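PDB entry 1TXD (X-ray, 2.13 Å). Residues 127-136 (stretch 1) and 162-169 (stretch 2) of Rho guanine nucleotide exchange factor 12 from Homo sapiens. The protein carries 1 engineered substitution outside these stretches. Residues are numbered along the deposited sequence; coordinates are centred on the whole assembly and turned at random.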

# COMPACT_ATOMS: atom_id res chain seq x y z
N ASN A 127 5.77 0.38 0.90
CA ASN A 127 6.58 1.53 0.60
C ASN A 127 6.24 2.36 -0.63
O ASN A 127 6.77 3.51 -0.78
CB ASN A 127 8.04 1.13 0.38
CG ASN A 127 8.97 2.33 0.50
OD1 ASN A 127 8.80 3.10 1.39
ND2 ASN A 127 9.85 2.54 -0.45
N GLN A 128 5.40 1.79 -1.49
CA GLN A 128 5.04 2.38 -2.74
C GLN A 128 4.60 3.84 -2.66
O GLN A 128 5.08 4.60 -3.46
CB GLN A 128 3.98 1.54 -3.47
CG GLN A 128 3.47 2.23 -4.75
CD GLN A 128 2.59 1.32 -5.56
OE1 GLN A 128 2.98 0.21 -5.88
NE2 GLN A 128 1.39 1.77 -5.84
N PRO A 129 3.70 4.23 -1.76
CA PRO A 129 3.27 5.63 -1.71
C PRO A 129 4.46 6.53 -1.28
O PRO A 129 4.59 7.67 -1.75
CB PRO A 129 2.16 5.66 -0.64
CG PRO A 129 1.84 4.25 -0.25
CD PRO A 129 3.02 3.40 -0.76
N PHE A 130 5.30 6.03 -0.38
CA PHE A 130 6.47 6.81 -0.02
C PHE A 130 7.35 6.91 -1.27
O PHE A 130 7.95 7.96 -1.50
CB PHE A 130 7.29 6.23 1.18
CG PHE A 130 6.49 6.10 2.45
CD1 PHE A 130 6.31 7.18 3.30
CD2 PHE A 130 5.90 4.89 2.78
CE1 PHE A 130 5.54 7.07 4.44
CE2 PHE A 130 5.13 4.78 3.95
CZ PHE A 130 4.97 5.86 4.78
N ALA A 131 7.45 5.85 -2.06
CA ALA A 131 8.53 5.83 -3.10
C ALA A 131 8.06 6.73 -4.26
O ALA A 131 8.81 7.50 -4.80
CB ALA A 131 8.83 4.44 -3.55
N LEU A 132 6.74 6.79 -4.48
CA LEU A 132 6.21 7.53 -5.62
C LEU A 132 6.29 9.01 -5.30
O LEU A 132 6.36 9.83 -6.18
CB LEU A 132 4.74 7.14 -5.90
CG LEU A 132 4.47 5.76 -6.50
CD1 LEU A 132 3.14 5.69 -7.08
CD2 LEU A 132 5.48 5.29 -7.56
N GLU A 133 6.23 9.35 -4.02
CA GLU A 133 6.23 10.74 -3.63
C GLU A 133 7.64 11.24 -3.60
O GLU A 133 7.87 12.39 -3.91
CB GLU A 133 5.47 10.96 -2.30
CG GLU A 133 5.92 12.23 -1.57
CD GLU A 133 5.36 13.48 -2.17
OE1 GLU A 133 4.16 13.43 -2.64
OE2 GLU A 133 6.10 14.53 -2.13
N MET A 134 8.59 10.37 -3.29
CA MET A 134 9.98 10.74 -3.31
C MET A 134 10.47 10.95 -4.75
O MET A 134 11.24 11.81 -5.00
CB MET A 134 10.83 9.66 -2.64
CG MET A 134 12.23 9.94 -2.54
SD MET A 134 12.63 11.57 -1.87
CE MET A 134 12.95 11.17 -0.07
N ILE A 135 10.07 10.09 -5.67
CA ILE A 135 10.32 10.29 -7.09
C ILE A 135 9.83 11.67 -7.54
O ILE A 135 10.62 12.37 -8.10
CB ILE A 135 9.69 9.15 -7.94
CG1 ILE A 135 10.35 7.80 -7.64
CG2 ILE A 135 9.68 9.47 -9.43
CD1 ILE A 135 9.38 6.65 -8.03
N LYS A 136 8.56 12.06 -7.27
CA LYS A 136 8.08 13.39 -7.60
C LYS A 136 8.87 14.50 -6.97
O LYS A 136 9.11 15.52 -7.61
CB LYS A 136 6.61 13.62 -7.17
CG LYS A 136 5.57 12.81 -7.92
CD LYS A 136 4.27 13.65 -8.12
CE LYS A 136 3.49 13.78 -6.82
NZ LYS A 136 2.34 14.81 -6.87
N GLN A 162 5.95 5.13 -17.27
CA GLN A 162 6.82 5.84 -16.33
C GLN A 162 7.22 4.94 -15.16
O GLN A 162 6.55 3.97 -14.87
CB GLN A 162 6.17 7.16 -15.88
CG GLN A 162 5.95 8.17 -17.06
CD GLN A 162 5.30 9.50 -16.64
OE1 GLN A 162 5.86 10.24 -15.84
NE2 GLN A 162 4.15 9.78 -17.17
N LEU A 163 8.33 5.28 -14.51
CA LEU A 163 8.77 4.68 -13.25
C LEU A 163 7.58 4.48 -12.34
O LEU A 163 7.33 3.39 -11.86
CB LEU A 163 9.84 5.57 -12.58
CG LEU A 163 10.62 4.95 -11.38
CD1 LEU A 163 11.22 3.59 -11.76
CD2 LEU A 163 11.74 5.82 -10.82
N LYS A 164 6.82 5.53 -12.11
CA LYS A 164 5.66 5.43 -11.25
C LYS A 164 4.69 4.33 -11.68
O LYS A 164 3.99 3.81 -10.85
CB LYS A 164 4.93 6.76 -11.12
CG LYS A 164 4.02 7.18 -12.28
CD LYS A 164 3.50 8.60 -12.11
CE LYS A 164 3.07 9.21 -13.43
NZ LYS A 164 1.92 8.39 -13.98
N ASP A 165 4.64 4.01 -12.97
CA ASP A 165 3.75 2.97 -13.47
C ASP A 165 4.36 1.57 -13.47
O ASP A 165 3.66 0.63 -13.59
CB ASP A 165 3.31 3.31 -14.91
CG ASP A 165 2.60 4.62 -14.99
OD1 ASP A 165 2.97 5.42 -15.90
OD2 ASP A 165 1.66 4.91 -14.20
N ILE A 166 5.68 1.44 -13.37
CA ILE A 166 6.29 0.12 -13.35
C ILE A 166 6.34 -0.43 -11.93
O ILE A 166 6.19 -1.62 -11.66
CB ILE A 166 7.70 0.22 -13.99
CG1 ILE A 166 7.61 0.81 -15.40
CG2 ILE A 166 8.36 -1.16 -13.96
CD1 ILE A 166 8.95 0.87 -16.13
N ILE A 167 6.59 0.43 -10.97
CA ILE A 167 6.75 -0.01 -9.62
C ILE A 167 5.59 -0.80 -9.06
O ILE A 167 5.79 -1.83 -8.43
CB ILE A 167 7.11 1.23 -8.81
CG1 ILE A 167 8.63 1.39 -8.82
CG2 ILE A 167 6.63 1.22 -7.35
CD1 ILE A 167 8.93 2.80 -8.54
N PRO A 168 4.38 -0.37 -9.36
CA PRO A 168 3.18 -1.09 -8.92
C PRO A 168 2.97 -2.53 -9.52
O PRO A 168 1.87 -3.13 -9.31
CB PRO A 168 2.01 -0.18 -9.35
CG PRO A 168 2.56 1.23 -9.56
CD PRO A 168 4.12 0.88 -10.09
N THR A 169 3.97 -3.04 -10.27
CA THR A 169 3.86 -4.36 -10.86
C THR A 169 3.99 -5.44 -9.79
O THR A 169 3.30 -6.48 -9.94
CB THR A 169 4.85 -4.63 -11.99
OG1 THR A 169 6.19 -4.31 -11.56
CG2 THR A 169 4.57 -3.70 -13.17
O HOH W 1 3.96 -2.69 -6.18

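Contact between a helix of stretch 1 of Rho guanine nucleotide exchange factor 12 and the helical segment and type I turn of stretch 2. The two segments bury 325 Å² between them, both sides summed, and no direct hydrogen bond crosses the contact; it is mainly side-chain packing, with some approaches to CA atoms, and a water lies at one end. The chain directions are opposed: Leu 132 lies nearest Lys 164 (CA to CA, 6.0 Å), while the earlier Gln 128 lies nearest the later Pro 168 (CA to CA, 7.3 Å).

Gln 162 stays clear of stretch 1 and sits at the N-cap position before the helix. Gln 162 O accepts from Asp 165 N at 2.7 Å, and Gln 162 N donates to Asp 165 OD1 at 3.3 Å, so backbone and side chain of Asp 165 both tie back to the cap residue. Leu 163 follows, buried and with its CA-to-CB bond directed toward the partner helix. Leu 163 CD2 meets Ile 135 CD1 at 3.7 Å, a close van der Waals contact between methyl groups.

Lys 164 contributes through its base rather than its charge. Leu 132 CD2 rests 3.7 Å from Lys 164 CA and 3.9 Å from Lys 164 CB, whereas the amine end leads away from stretch 1. There Lys 164 NZ forms a salt bridge with Asp 165 OD2 at 3.5 Å, with a weak hydrogen bond. The CA-to-CB bond of Leu 132 runs sideways, but chi1 in m and chi2 in t bring the end of the side chain nearer to stretch 2. The CA-to-CB bond of Asp 165 points away from stretch 1, and Ile 166 is out of reach; Ile 166 N donates to Leu 163 O at 3.0 Å.

Ile 167 is buried, its CA-to-CB bond points toward stretch 1, and it touches three residues there. Ile 167 CD1 lies 3.9 Å from Ile 135 CD1, Ile 167 CG2 4.2 Å from Leu 132 CD2, and the same CG2 4.1 Å from Gln 128 OE1. Ile 135 CD1 thus contacts both Leu 163 and Ile 167, residues four apart, joined by the bond from Ile 167 N to Leu 163 O (3.2 Å).

At Pro 168 the partner atom is the side-chain oxygen of Gln 128, which lies against carbon and forms no hydrogen bond there. Gln 128 OE1 approaches Pro 168 CA at 3.3 Å and Pro 168 CB at 3.6 Å, reached by a side chain extended through chi1 and chi2, both t. Gln 128 OE1 lies 3.1 Å from the O of water 1, which is 3.0 Å from Ile 167 O. Water 1 can donate to either oxygen, with other acceptors elsewhere in the structure also in reach.

The CA-to-CB bond of Thr 169 points away from stretch 1, and the residue closes the type I turn that begins at Ile 166. Thr 169 N and OG1 both donate to Ile 166 O, at 3.0 and 2.7 Å respectively, securing the turn that carries Pro 168.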